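Local coordinates for protein haloacid delahogenase-like family hydrolase (PDB 2PKE) that probably acts as a magnesium-dependent phosphatase of the haloacid dehalogenase-like hydrolase family, at residues A12-G17 with F175-E180. Numbering follows the deposited sequence.
Sequences AIQLVG and FDLPAE
The ring of Phe-175 takes Leu-15 CD2 over one face. Leu-15 CD2 sits 3.8 Å from the Phe-175 ring centroid, 25° off the normal, in a CH-pi contact shifted toward the rim. The ring atom nearest Leu-15 CD2 is Phe-175 CD2, at 3.5 Å. Val-131 and, from the N-terminal loop, Met-2 and Ile-5 also touch Phe-175. The Leu-15 and Phe-175 side chains cross at about a right angle. Leu-15 CG is anti to its backbone N (chi1 -180°), and chi2 of 65° then sets CD2 over the ring. Leu-177 meets the same leucine nearer its backbone. Leu-177 CD2 presses on Leu-15 CB at 3.4 Å, tighter than usual for two carbons. The other methyl, Leu-177 CD1, lies 3.9 Å from Gln-14 CB. The amide of Gln-14 bends away from Leu-177, and its NE2 donates to Arg-8 O. One residue earlier, Ile-13 CD1 comes to 3.3 Å from the carbonyl O of Glu-180, which accepts a hydrogen bond from Trp-202 NE1. Asp-176, with positive phi, closes helix 165-175 in a Schellman motif, and Leu-177 follows directly. The contact thus packs the start of strand 15-18 and the residues just before it against the end of helix 165-175 and the loop that leads to strand 182-186. In the parallel sheet of this HAD-type fold, strand 15-18 runs between strands 129-135 and 182-186.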
ATOM      1  N   ALA A  12       5.769 -32.210   0.813  1.00 22.31           N
ATOM      2  CA  ALA A  12       6.719 -31.396   1.581  1.00 19.82           C
ATOM      3  C   ALA A  12       6.427 -29.909   1.361  1.00 21.06           C
ATOM      4  O   ALA A  12       6.221 -29.176   2.324  1.00 26.47           O
ATOM      5  CB  ALA A  12       8.160 -31.730   1.225  1.00 19.35           C
ATOM      6  N   ILE A  13       6.313 -29.469   0.108  1.00 23.79           N
ATOM      7  CA  ILE A  13       5.978 -28.070  -0.168  1.00 20.04           C
ATOM      8  C   ILE A  13       4.472 -27.855   0.107  1.00 21.65           C
ATOM      9  O   ILE A  13       3.645 -28.671  -0.274  1.00 22.42           O
ATOM     10  CB  ILE A  13       6.337 -27.684  -1.634  1.00 20.30           C
ATOM     11  CG1 ILE A  13       7.843 -27.714  -1.895  1.00 21.96           C
ATOM     12  CG2 ILE A  13       5.673 -26.315  -2.080  1.00 15.46           C
ATOM     13  CD1 ILE A  13       8.648 -26.946  -0.951  1.00 18.36           C
ATOM     14  N   GLN A  14       4.117 -26.776   0.789  1.00 21.48           N
ATOM     15  CA  GLN A  14       2.720 -26.511   1.125  1.00 19.80           C
ATOM     16  C   GLN A  14       2.175 -25.231   0.513  1.00 20.98           C
ATOM     17  O   GLN A  14       0.960 -25.070   0.439  1.00 22.93           O
ATOM     18  CB  GLN A  14       2.556 -26.427   2.650  1.00 18.68           C
ATOM     19  CG  GLN A  14       2.985 -27.665   3.430  1.00 20.49           C
ATOM     20  CD  GLN A  14       2.079 -28.818   3.237  1.00 21.43           C
ATOM     21  OE1 GLN A  14       0.914 -28.644   2.848  1.00 28.08           O
ATOM     22  NE2 GLN A  14       2.576 -30.037   3.534  1.00 17.10           N
ATOM     23  N   LEU A  15       3.053 -24.315   0.089  1.00 19.27           N
ATOM     24  CA  LEU A  15       2.634 -23.005  -0.327  1.00 19.46           C
ATOM     25  C   LEU A  15       3.449 -22.552  -1.527  1.00 20.28           C
ATOM     26  O   LEU A  15       4.639 -22.702  -1.542  1.00 15.41           O
ATOM     27  CB  LEU A  15       2.772 -21.999   0.804  1.00 21.08           C
ATOM     28  CG  LEU A  15       2.368 -20.556   0.534  1.00 22.39           C
ATOM     29  CD1 LEU A  15       0.853 -20.357   0.243  1.00 19.02           C
ATOM     30  CD2 LEU A  15       2.776 -19.636   1.710  1.00 22.00           C
ATOM     31  N   VAL A  16       2.781 -22.047  -2.544  1.00 20.82           N
ATOM     32  CA  VAL A  16       3.472 -21.541  -3.707  1.00 19.42           C
ATOM     33  C   VAL A  16       3.125 -20.065  -3.837  1.00 19.66           C
ATOM     34  O   VAL A  16       1.954 -19.696  -3.906  1.00 21.94           O
ATOM     35  CB  VAL A  16       3.106 -22.304  -4.959  1.00 21.60           C
ATOM     36  CG1 VAL A  16       3.893 -21.743  -6.153  1.00 12.44           C
ATOM     37  CG2 VAL A  16       3.358 -23.805  -4.783  1.00 15.34           C
ATOM     38  N   GLY A  17       4.155 -19.234  -3.854  1.00 16.71           N
ATOM     39  CA  GLY A  17       3.988 -17.826  -3.976  1.00 18.21           C
ATOM     40  C   GLY A  17       4.247 -17.438  -5.403  1.00 20.44           C
ATOM     41  O   GLY A  17       5.061 -18.067  -6.062  1.00 19.47           O
ATOM     42  N   PHE A 175       1.758 -17.289   7.875  1.00 24.46           N
ATOM     43  CA  PHE A 175       1.202 -18.545   7.400  1.00 24.47           C
ATOM     44  C   PHE A 175       1.590 -19.694   8.302  1.00 25.96           C
ATOM     45  O   PHE A 175       1.085 -20.806   8.120  1.00 25.88           O
ATOM     46  CB  PHE A 175       1.730 -18.899   6.016  1.00 26.33           C
ATOM     47  CG  PHE A 175       1.151 -18.079   4.906  1.00 29.00           C
ATOM     48  CD1 PHE A 175      -0.204 -18.171   4.600  1.00 34.04           C
ATOM     49  CD2 PHE A 175       1.967 -17.271   4.129  1.00 23.41           C
ATOM     50  CE1 PHE A 175      -0.742 -17.432   3.566  1.00 40.46           C
ATOM     51  CE2 PHE A 175       1.439 -16.528   3.092  1.00 33.02           C
ATOM     52  CZ  PHE A 175       0.073 -16.607   2.819  1.00 33.81           C
ATOM     53  N   ASP A 176       2.512 -19.446   9.233  1.00 23.59           N
ATOM     54  CA  ASP A 176       2.948 -20.429  10.218  1.00 25.73           C
ATOM     55  C   ASP A 176       3.620 -21.573   9.483  1.00 23.74           C
ATOM     56  O   ASP A 176       3.427 -22.728   9.791  1.00 23.19           O
ATOM     57  CB  ASP A 176       1.761 -20.917  11.048  1.00 27.74           C
ATOM     58  CG  ASP A 176       2.128 -21.264  12.481  1.00 31.10           C
ATOM     59  OD1 ASP A 176       2.959 -22.161  12.725  1.00 31.10           O
ATOM     60  OD2 ASP A 176       1.546 -20.649  13.387  1.00 38.83           O
ATOM     61  N   LEU A 177       4.475 -21.228   8.538  1.00 25.23           N
ATOM     62  CA  LEU A 177       5.034 -22.209   7.627  1.00 26.92           C
ATOM     63  C   LEU A 177       6.534 -21.998   7.612  1.00 22.33           C
ATOM     64  O   LEU A 177       6.953 -20.854   7.532  1.00 26.72           O
ATOM     65  CB  LEU A 177       4.439 -21.948   6.230  1.00 26.24           C
ATOM     66  CG  LEU A 177       4.564 -23.076   5.225  1.00 33.56           C
ATOM     67  CD1 LEU A 177       3.635 -24.204   5.631  1.00 34.89           C
ATOM     68  CD2 LEU A 177       4.309 -22.574   3.792  1.00 30.35           C
ATOM     69  N   PRO A 178       7.338 -23.072   7.708  1.00 22.49           N
ATOM     70  CA  PRO A 178       8.775 -22.862   7.578  1.00 23.90           C
ATOM     71  C   PRO A 178       9.119 -22.708   6.109  1.00 22.77           C
ATOM     72  O   PRO A 178       8.367 -23.183   5.254  1.00 23.07           O
ATOM     73  CB  PRO A 178       9.375 -24.123   8.140  1.00 22.44           C
ATOM     74  CG  PRO A 178       8.326 -25.148   8.034  1.00 24.19           C
ATOM     75  CD  PRO A 178       7.013 -24.504   7.895  1.00 25.26           C
ATOM     76  N   ALA A 179      10.240 -22.039   5.833  1.00 23.63           N
ATOM     77  CA  ALA A 179      10.588 -21.697   4.467  1.00 22.63           C
ATOM     78  C   ALA A 179      10.833 -22.903   3.584  1.00 19.93           C
ATOM     79  O   ALA A 179      10.582 -22.821   2.385  1.00 20.44           O
ATOM     80  CB  ALA A 179      11.779 -20.738   4.436  1.00 21.07           C
ATOM     81  N   GLU A 180      11.281 -24.031   4.134  1.00 18.67           N
ATOM     82  CA  GLU A 180      11.501 -25.231   3.298  1.00 17.06           C
ATOM     83  C   GLU A 180      10.222 -25.851   2.701  1.00 17.87           C
ATOM     84  O   GLU A 180      10.308 -26.782   1.886  1.00 20.70           O
ATOM     85  CB  GLU A 180      12.295 -26.323   4.009  1.00 19.52           C
ATOM     86  CG  GLU A 180      11.538 -27.009   5.207  1.00 22.20           C
ATOM     87  CD  GLU A 180      11.768 -26.334   6.530  1.00 27.05           C
ATOM     88  OE1 GLU A 180      12.353 -25.216   6.554  1.00 38.63           O
ATOM     89  OE2 GLU A 180      11.338 -26.909   7.555  1.00 38.19           O
TER